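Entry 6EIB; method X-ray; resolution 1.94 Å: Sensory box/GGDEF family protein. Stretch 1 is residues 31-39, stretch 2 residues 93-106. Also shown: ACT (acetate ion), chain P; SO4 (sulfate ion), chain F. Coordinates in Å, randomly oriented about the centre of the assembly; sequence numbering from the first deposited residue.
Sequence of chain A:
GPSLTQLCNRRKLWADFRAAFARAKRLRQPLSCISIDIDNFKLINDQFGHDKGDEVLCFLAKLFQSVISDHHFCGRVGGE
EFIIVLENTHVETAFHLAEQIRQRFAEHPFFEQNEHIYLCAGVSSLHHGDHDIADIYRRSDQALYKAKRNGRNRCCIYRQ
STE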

# COMPACT_ATOMS: atom_id res chain seq x y z
N LEU A 31 10.96 2.24 -10.12
CA LEU A 31 10.01 2.95 -9.29
C LEU A 31 8.88 2.00 -8.97
O LEU A 31 8.12 1.67 -9.86
CB LEU A 31 9.42 4.17 -10.03
CG LEU A 31 8.32 4.99 -9.35
CD1 LEU A 31 8.82 5.64 -8.08
CD2 LEU A 31 7.71 6.06 -10.27
N SER A 32 8.69 1.66 -7.70
CA SER A 32 7.67 0.64 -7.35
C SER A 32 6.45 1.21 -6.66
O SER A 32 6.48 2.29 -6.05
CB SER A 32 8.30 -0.44 -6.45
OG SER A 32 9.22 -1.25 -7.17
N CYS A 33 5.34 0.47 -6.75
CA CYS A 33 4.09 0.97 -6.27
C CYS A 33 3.37 -0.17 -5.56
O CYS A 33 3.23 -1.24 -6.14
CB CYS A 33 3.27 1.49 -7.46
SG CYS A 33 1.68 2.15 -7.01
N ILE A 34 2.95 0.05 -4.32
CA ILE A 34 2.17 -0.98 -3.58
C ILE A 34 0.80 -0.45 -3.27
O ILE A 34 0.68 0.62 -2.67
CB ILE A 34 2.81 -1.37 -2.23
CG1 ILE A 34 4.26 -1.83 -2.41
CG2 ILE A 34 1.96 -2.49 -1.56
CD1 ILE A 34 5.10 -1.82 -1.05
N SER A 35 -0.22 -1.21 -3.63
CA SER A 35 -1.59 -0.89 -3.29
C SER A 35 -2.07 -1.82 -2.21
O SER A 35 -1.89 -3.02 -2.32
CB SER A 35 -2.53 -1.05 -4.51
OG SER A 35 -2.17 -0.14 -5.53
N ILE A 36 -2.62 -1.26 -1.14
CA ILE A 36 -3.01 -2.05 0.02
C ILE A 36 -4.44 -1.78 0.34
O ILE A 36 -4.87 -0.65 0.25
CB ILE A 36 -2.13 -1.72 1.25
CG1 ILE A 36 -0.74 -2.31 1.05
CG2 ILE A 36 -2.74 -2.30 2.55
CD1 ILE A 36 0.28 -1.85 2.10
N ASP A 37 -5.21 -2.84 0.63
CA ASP A 37 -6.57 -2.64 1.08
C ASP A 37 -6.77 -3.49 2.33
O ASP A 37 -6.45 -4.67 2.35
CB ASP A 37 -7.58 -3.00 -0.01
CG ASP A 37 -8.99 -2.48 0.29
OD1 ASP A 37 -9.19 -1.24 0.27
OD2 ASP A 37 -9.91 -3.30 0.47
N ILE A 38 -7.29 -2.86 3.37
CA ILE A 38 -7.58 -3.55 4.61
C ILE A 38 -8.82 -4.43 4.44
O ILE A 38 -9.86 -3.96 3.93
CB ILE A 38 -7.80 -2.55 5.73
CG1 ILE A 38 -6.51 -1.71 5.92
CG2 ILE A 38 -8.22 -3.29 7.02
CD1 ILE A 38 -6.67 -0.53 6.88
N ASP A 39 -8.70 -5.69 4.86
CA ASP A 39 -9.82 -6.65 4.72
C ASP A 39 -10.87 -6.38 5.77
O ASP A 39 -10.53 -6.15 6.93
CB ASP A 39 -9.34 -8.10 4.86
CG ASP A 39 -8.46 -8.55 3.69
OD1 ASP A 39 -8.94 -8.46 2.54
OD2 ASP A 39 -7.27 -8.98 3.92
N THR A 93 11.85 -6.11 -4.45
CA THR A 93 12.11 -5.53 -3.14
C THR A 93 10.79 -5.01 -2.58
O THR A 93 10.42 -5.32 -1.44
CB THR A 93 13.14 -4.41 -3.23
OG1 THR A 93 14.35 -4.93 -3.82
CG2 THR A 93 13.45 -3.84 -1.85
N ALA A 94 10.02 -4.32 -3.42
CA ALA A 94 8.72 -3.81 -2.99
C ALA A 94 7.78 -4.95 -2.59
O ALA A 94 7.04 -4.82 -1.63
CB ALA A 94 8.08 -2.97 -4.12
N PHE A 95 7.82 -6.05 -3.33
CA PHE A 95 6.98 -7.18 -3.02
C PHE A 95 7.34 -7.72 -1.63
O PHE A 95 6.46 -7.96 -0.78
CB PHE A 95 7.14 -8.27 -4.07
CG PHE A 95 6.28 -9.47 -3.82
CD1 PHE A 95 4.92 -9.46 -4.13
CD2 PHE A 95 6.84 -10.61 -3.27
CE1 PHE A 95 4.13 -10.59 -3.87
CE2 PHE A 95 6.05 -11.75 -3.01
CZ PHE A 95 4.70 -11.73 -3.31
N HIS A 96 8.63 -7.87 -1.38
CA HIS A 96 9.07 -8.35 -0.09
C HIS A 96 8.62 -7.42 1.03
O HIS A 96 8.13 -7.87 2.06
CB HIS A 96 10.58 -8.50 -0.07
CG HIS A 96 11.09 -9.61 -0.93
ND1 HIS A 96 10.38 -10.78 -1.12
CD2 HIS A 96 12.26 -9.76 -1.60
CE1 HIS A 96 11.08 -11.59 -1.90
NE2 HIS A 96 12.23 -11.00 -2.20
N LEU A 97 8.75 -6.11 0.82
CA LEU A 97 8.27 -5.16 1.80
C LEU A 97 6.77 -5.30 2.01
O LEU A 97 6.26 -5.26 3.14
CB LEU A 97 8.59 -3.74 1.37
CG LEU A 97 10.09 -3.47 1.32
CD1 LEU A 97 10.33 -2.09 0.71
CD2 LEU A 97 10.75 -3.61 2.73
N ALA A 98 6.06 -5.49 0.90
CA ALA A 98 4.62 -5.60 1.01
C ALA A 98 4.24 -6.81 1.86
O ALA A 98 3.33 -6.71 2.69
CB ALA A 98 3.99 -5.68 -0.35
N GLU A 99 4.94 -7.93 1.66
CA GLU A 99 4.66 -9.14 2.41
C GLU A 99 4.91 -8.97 3.91
O GLU A 99 4.17 -9.53 4.74
CB GLU A 99 5.49 -10.32 1.90
CG GLU A 99 5.00 -10.99 0.62
CD GLU A 99 3.69 -11.79 0.79
OE1 GLU A 99 3.12 -11.85 1.90
OE2 GLU A 99 3.24 -12.39 -0.19
N GLN A 100 5.99 -8.25 4.24
CA GLN A 100 6.32 -7.97 5.64
C GLN A 100 5.23 -7.11 6.28
O GLN A 100 4.85 -7.32 7.43
CB GLN A 100 7.68 -7.27 5.75
CG GLN A 100 8.87 -8.16 5.41
CD GLN A 100 10.19 -7.45 5.62
OE1 GLN A 100 10.30 -6.24 5.42
NE2 GLN A 100 11.21 -8.20 6.04
N ILE A 101 4.75 -6.10 5.55
CA ILE A 101 3.66 -5.29 6.07
C ILE A 101 2.40 -6.16 6.29
O ILE A 101 1.75 -6.03 7.33
CB ILE A 101 3.33 -4.13 5.09
CG1 ILE A 101 4.48 -3.14 5.03
CG2 ILE A 101 2.00 -3.39 5.47
CD1 ILE A 101 4.46 -2.32 3.76
N ARG A 102 2.07 -7.02 5.32
CA ARG A 102 0.90 -7.91 5.41
C ARG A 102 1.00 -8.76 6.67
O ARG A 102 0.03 -8.90 7.43
CB ARG A 102 0.78 -8.81 4.17
CG ARG A 102 -0.42 -9.75 4.21
CD ARG A 102 -0.38 -10.86 3.16
NE ARG A 102 0.84 -11.66 3.19
CZ ARG A 102 1.13 -12.54 4.13
NH1 ARG A 102 0.32 -12.74 5.16
NH2 ARG A 102 2.26 -13.22 4.05
N GLN A 103 2.18 -9.35 6.86
CA GLN A 103 2.42 -10.27 7.98
C GLN A 103 2.39 -9.60 9.32
O GLN A 103 1.79 -10.12 10.26
CB GLN A 103 3.74 -10.97 7.82
CG GLN A 103 3.71 -12.14 6.86
CD GLN A 103 5.11 -12.54 6.42
OE1 GLN A 103 6.04 -11.73 6.48
NE2 GLN A 103 5.28 -13.81 6.06
N ARG A 104 3.07 -8.46 9.44
CA ARG A 104 3.08 -7.79 10.74
C ARG A 104 1.73 -7.19 11.10
O ARG A 104 1.37 -7.10 12.28
CB ARG A 104 4.20 -6.73 10.79
CG ARG A 104 5.56 -7.38 10.94
CD ARG A 104 6.61 -6.40 11.42
NE ARG A 104 6.20 -5.71 12.64
CZ ARG A 104 6.75 -4.56 13.03
NH1 ARG A 104 7.71 -4.02 12.29
NH2 ARG A 104 6.33 -3.94 14.12
N PHE A 105 0.95 -6.80 10.09
CA PHE A 105 -0.37 -6.33 10.36
C PHE A 105 -1.23 -7.49 10.89
O PHE A 105 -1.97 -7.33 11.87
CB PHE A 105 -0.96 -5.72 9.08
CG PHE A 105 -2.25 -4.99 9.29
CD1 PHE A 105 -2.28 -3.75 9.91
CD2 PHE A 105 -3.44 -5.52 8.79
CE1 PHE A 105 -3.48 -3.06 10.06
CE2 PHE A 105 -4.65 -4.83 8.94
CZ PHE A 105 -4.67 -3.61 9.58
N ALA A 106 -1.12 -8.65 10.25
CA ALA A 106 -1.90 -9.83 10.62
C ALA A 106 -1.52 -10.31 12.02
O ALA A 106 -2.32 -10.94 12.73
CB ALA A 106 -1.67 -10.96 9.61
C ACT P . 2.18 -15.90 6.76
O ACT P . 1.48 -16.94 6.76
OXT ACT P . 2.62 -15.54 5.65
CH3 ACT P . 2.48 -15.15 8.02
S SO4 F . 3.91 -4.77 16.91
O1 SO4 F . 3.15 -3.91 17.81
O2 SO4 F . 4.91 -5.52 17.64
O3 SO4 F . 3.06 -5.78 16.28
O4 SO4 F . 4.54 -3.89 15.92

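The helix of stretch 2 lies against the strand of stretch 1 with the two segments running in roughly the same direction: their axes differ by 26° and approach to 8.6 Å. No hydrogen bond crosses between them, so the contact rests on the packing of side chains, and the residues that take part recur along the helix at intervals of three or four.

Thr93 begins the stretch to one side, its side chain making no contact with the strand. Ala94 follows and points toward it. Here the backbones come close, with the CA atoms of Ala94 and Ser32 6.3 Å apart, and two small side chains suit so narrow a gap: Ala94 CB lies 3.4 Å from Ser32 CB. The hydroxyl of Ser32, buried though it is, finds a hydrogen bond elsewhere in the structure. Ile34 reaches the same turn of helix, its CD1 lying 3.6 Å from Ala94 O and its CG1 4.3 Å from Ala94 CB. Ala94 O already accepts a hydrogen bond from Ala98 N at 2.8 Å, so an apolar methyl beside it leaves no acceptor unserved.

Phe95 points away from the strand and His96 is out of its reach. Leu97 faces the strand but stops just short of close contact. One turn beyond Ala94, Ala98 offers another short side chain, and Ile34 covers it: Ile34 CG2 packs 4.0 Å from Ala98 CB. Ile34 thus spans successive turns of the helix and gives up more surface to the contact than any other residue.

Glu99 lies beyond the strand's reach and serves the helix instead, forming a salt bridge in which Arg102 NE stands 2.6 Å from Glu99 OE1. At Ile101 a branched side chain meets its like, Ile101 CG2 lying 4.1 Å from Ile36 CD1; the longer side chains fill the space between the backbones here.

The next three residues turn to other partners. Arg102 NH2 donates to acetate OXT at 2.8 Å, and Gln103 NE2 reaches the same oxygen, OXT, at 3.2 Å. Arg104 NH2 donates to sulfate O4 at 2.5 Å. Both anions probably come from the crystallisation liquor, and such polar side chains suit positions off the packed face.

Phe105 returns to the strand. Its ring is large enough to meet Ile38, whose CB points sideways, and Phe105 CE2 lies 4.3 Å from Ile38 CG2, an oblique approach.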